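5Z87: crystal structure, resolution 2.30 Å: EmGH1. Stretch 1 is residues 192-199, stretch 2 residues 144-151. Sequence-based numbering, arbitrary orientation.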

# COMPACT_ATOMS: atom_id res chain seq x y z
N ARG A 192 -1.45 -0.59 -16.12
CA ARG A 192 -0.62 -1.51 -16.88
C ARG A 192 -0.74 -2.95 -16.42
O ARG A 192 0.02 -3.80 -16.89
CB ARG A 192 0.85 -1.07 -16.84
CG ARG A 192 1.07 0.36 -17.31
CD ARG A 192 2.53 0.68 -17.51
NE ARG A 192 3.05 0.03 -18.71
CZ ARG A 192 4.23 0.30 -19.27
NH1 ARG A 192 5.02 1.21 -18.73
NH2 ARG A 192 4.61 -0.34 -20.38
N SER A 193 -1.68 -3.24 -15.51
CA SER A 193 -1.88 -4.60 -15.03
C SER A 193 -1.94 -5.63 -16.17
O SER A 193 -1.33 -6.71 -16.09
CB SER A 193 -3.15 -4.69 -14.19
OG SER A 193 -3.08 -3.84 -13.06
N GLU A 194 -2.66 -5.30 -17.25
CA GLU A 194 -2.87 -6.28 -18.32
C GLU A 194 -1.58 -6.73 -18.99
O GLU A 194 -1.54 -7.81 -19.59
CB GLU A 194 -3.81 -5.69 -19.37
CG GLU A 194 -3.17 -4.53 -20.10
CD GLU A 194 -4.14 -3.79 -20.99
OE1 GLU A 194 -4.16 -4.06 -22.21
OE2 GLU A 194 -4.89 -2.96 -20.47
N GLU A 195 -0.51 -5.93 -18.91
CA GLU A 195 0.75 -6.30 -19.52
C GLU A 195 1.49 -7.38 -18.76
O GLU A 195 2.47 -7.92 -19.30
CB GLU A 195 1.68 -5.09 -19.62
CG GLU A 195 1.07 -3.89 -20.25
CD GLU A 195 2.10 -2.78 -20.37
OE1 GLU A 195 1.69 -1.61 -20.54
OE2 GLU A 195 3.31 -3.11 -20.28
N THR A 196 1.07 -7.70 -17.53
CA THR A 196 1.77 -8.64 -16.68
C THR A 196 1.12 -10.01 -16.75
O THR A 196 0.03 -10.18 -17.28
CB THR A 196 1.78 -8.17 -15.22
OG1 THR A 196 0.47 -8.37 -14.65
CG2 THR A 196 2.19 -6.74 -15.13
N TRP A 197 1.80 -10.99 -16.15
CA TRP A 197 1.31 -12.35 -16.06
C TRP A 197 0.73 -12.65 -14.68
O TRP A 197 0.64 -13.82 -14.28
CB TRP A 197 2.43 -13.32 -16.44
CG TRP A 197 2.76 -13.13 -17.92
CD1 TRP A 197 3.44 -12.07 -18.46
CD2 TRP A 197 2.35 -13.95 -19.03
NE1 TRP A 197 3.50 -12.20 -19.83
CE2 TRP A 197 2.85 -13.34 -20.20
CE3 TRP A 197 1.63 -15.15 -19.13
CZ2 TRP A 197 2.65 -13.90 -21.47
CZ3 TRP A 197 1.45 -15.70 -20.40
CH2 TRP A 197 1.95 -15.08 -21.55
N GLY A 198 0.31 -11.64 -13.95
CA GLY A 198 -0.45 -11.86 -12.75
C GLY A 198 0.33 -11.51 -11.50
O GLY A 198 1.34 -10.80 -11.53
N GLU A 199 -0.15 -12.03 -10.37
CA GLU A 199 0.41 -11.75 -9.07
C GLU A 199 1.39 -12.82 -8.58
O GLU A 199 2.11 -12.57 -7.61
CB GLU A 199 -0.72 -11.59 -8.03
CG GLU A 199 -1.41 -12.91 -7.62
CD GLU A 199 -2.67 -12.70 -6.75
OE1 GLU A 199 -3.36 -11.67 -6.95
OE2 GLU A 199 -2.96 -13.56 -5.89
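Stretch 2 (144-151) PQAMAMAC

A small side chain on a helix lets an aromatic ring approach closely, and the packing of stretch 2 against stretch 1 of EmGH1 is a compact example. Trp 197 (chi1 m), in the loop after the 3-10 segment 193-195, lies along the first turn of the helix that begins at Ala 146: its CE3 is 3.4 Å from CB of Ala 150, its CH2 3.6 Å from CB of Met 149 and its NE1 3.7 Å from CB of Ala 146. The carbonyl oxygen of Ala 146 lies over one face of the ring while accepting the helical bond from Ala 150. The backbones come close here (Glu 195 CA to Ala 146 CA 5.3 Å, Trp 197 CA to Met 147 CA 4.9 Å) and run in the same sense.

Away from the ring, the Met 147 side chain (chi1 and chi2 t, chi3 m) brings CE to 3.9 Å from CA of Gly 198 and 3.4 Å from OG1 of Thr 196.

Further out the contact turns polar. The 3-10 segment offers a carbonyl to the helix start: Met 147 N donates to Glu 194 O at 3.0 Å. Gln 145, at the N-cap position, bonds through OE1 to Ala 146 N (2.8 Å) and through NE2 to Glu 194 OE1 (2.9 Å), serving both stretches.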

# COMPACT_ATOMS: atom_id res chain seq x y z
N PRO A 144 -3.79 -12.96 -27.72
CA PRO A 144 -4.45 -12.43 -26.52
C PRO A 144 -3.44 -11.66 -25.68
O PRO A 144 -2.25 -11.95 -25.68
CB PRO A 144 -4.96 -13.68 -25.79
CG PRO A 144 -5.05 -14.73 -26.85
CD PRO A 144 -3.93 -14.43 -27.80
N GLN A 145 -3.93 -10.64 -24.98
CA GLN A 145 -3.09 -9.84 -24.11
C GLN A 145 -2.37 -10.72 -23.09
O GLN A 145 -2.74 -11.87 -22.84
CB GLN A 145 -3.94 -8.76 -23.43
CG GLN A 145 -3.18 -7.76 -22.57
CD GLN A 145 -2.07 -7.03 -23.33
OE1 GLN A 145 -1.05 -7.63 -23.69
NE2 GLN A 145 -2.25 -5.74 -23.54
N ALA A 146 -1.30 -10.18 -22.50
CA ALA A 146 -0.43 -10.99 -21.64
C ALA A 146 -1.20 -11.58 -20.45
O ALA A 146 -1.08 -12.78 -20.15
CB ALA A 146 0.76 -10.14 -21.19
N MET A 147 -2.01 -10.78 -19.76
CA MET A 147 -2.77 -11.31 -18.63
C MET A 147 -3.79 -12.36 -19.08
O MET A 147 -3.99 -13.37 -18.39
CB MET A 147 -3.49 -10.20 -17.87
CG MET A 147 -4.15 -10.70 -16.57
SD MET A 147 -4.37 -9.35 -15.41
CE MET A 147 -2.78 -9.31 -14.57
N ALA A 148 -4.43 -12.15 -20.23
CA ALA A 148 -5.30 -13.19 -20.79
C ALA A 148 -4.54 -14.49 -20.98
O ALA A 148 -4.98 -15.56 -20.54
CB ALA A 148 -5.90 -12.72 -22.11
N MET A 149 -3.38 -14.42 -21.62
CA MET A 149 -2.62 -15.64 -21.89
C MET A 149 -2.16 -16.30 -20.61
O MET A 149 -1.99 -17.53 -20.57
CB MET A 149 -1.43 -15.33 -22.79
CG MET A 149 -1.81 -14.94 -24.22
SD MET A 149 -0.38 -15.07 -25.31
CE MET A 149 0.46 -13.52 -24.99
N ALA A 150 -1.95 -15.51 -19.55
CA ALA A 150 -1.58 -16.10 -18.26
C ALA A 150 -2.70 -16.99 -17.71
O ALA A 150 -2.42 -17.90 -16.92
CB ALA A 150 -1.25 -15.00 -17.24
N CYS A 151 -3.95 -16.73 -18.10
CA CYS A 151 -5.06 -17.54 -17.61
C CYS A 151 -5.03 -18.94 -18.18
O CYS A 151 -5.67 -19.83 -17.63
CB CYS A 151 -6.42 -16.94 -17.94
SG CYS A 151 -6.72 -15.28 -17.40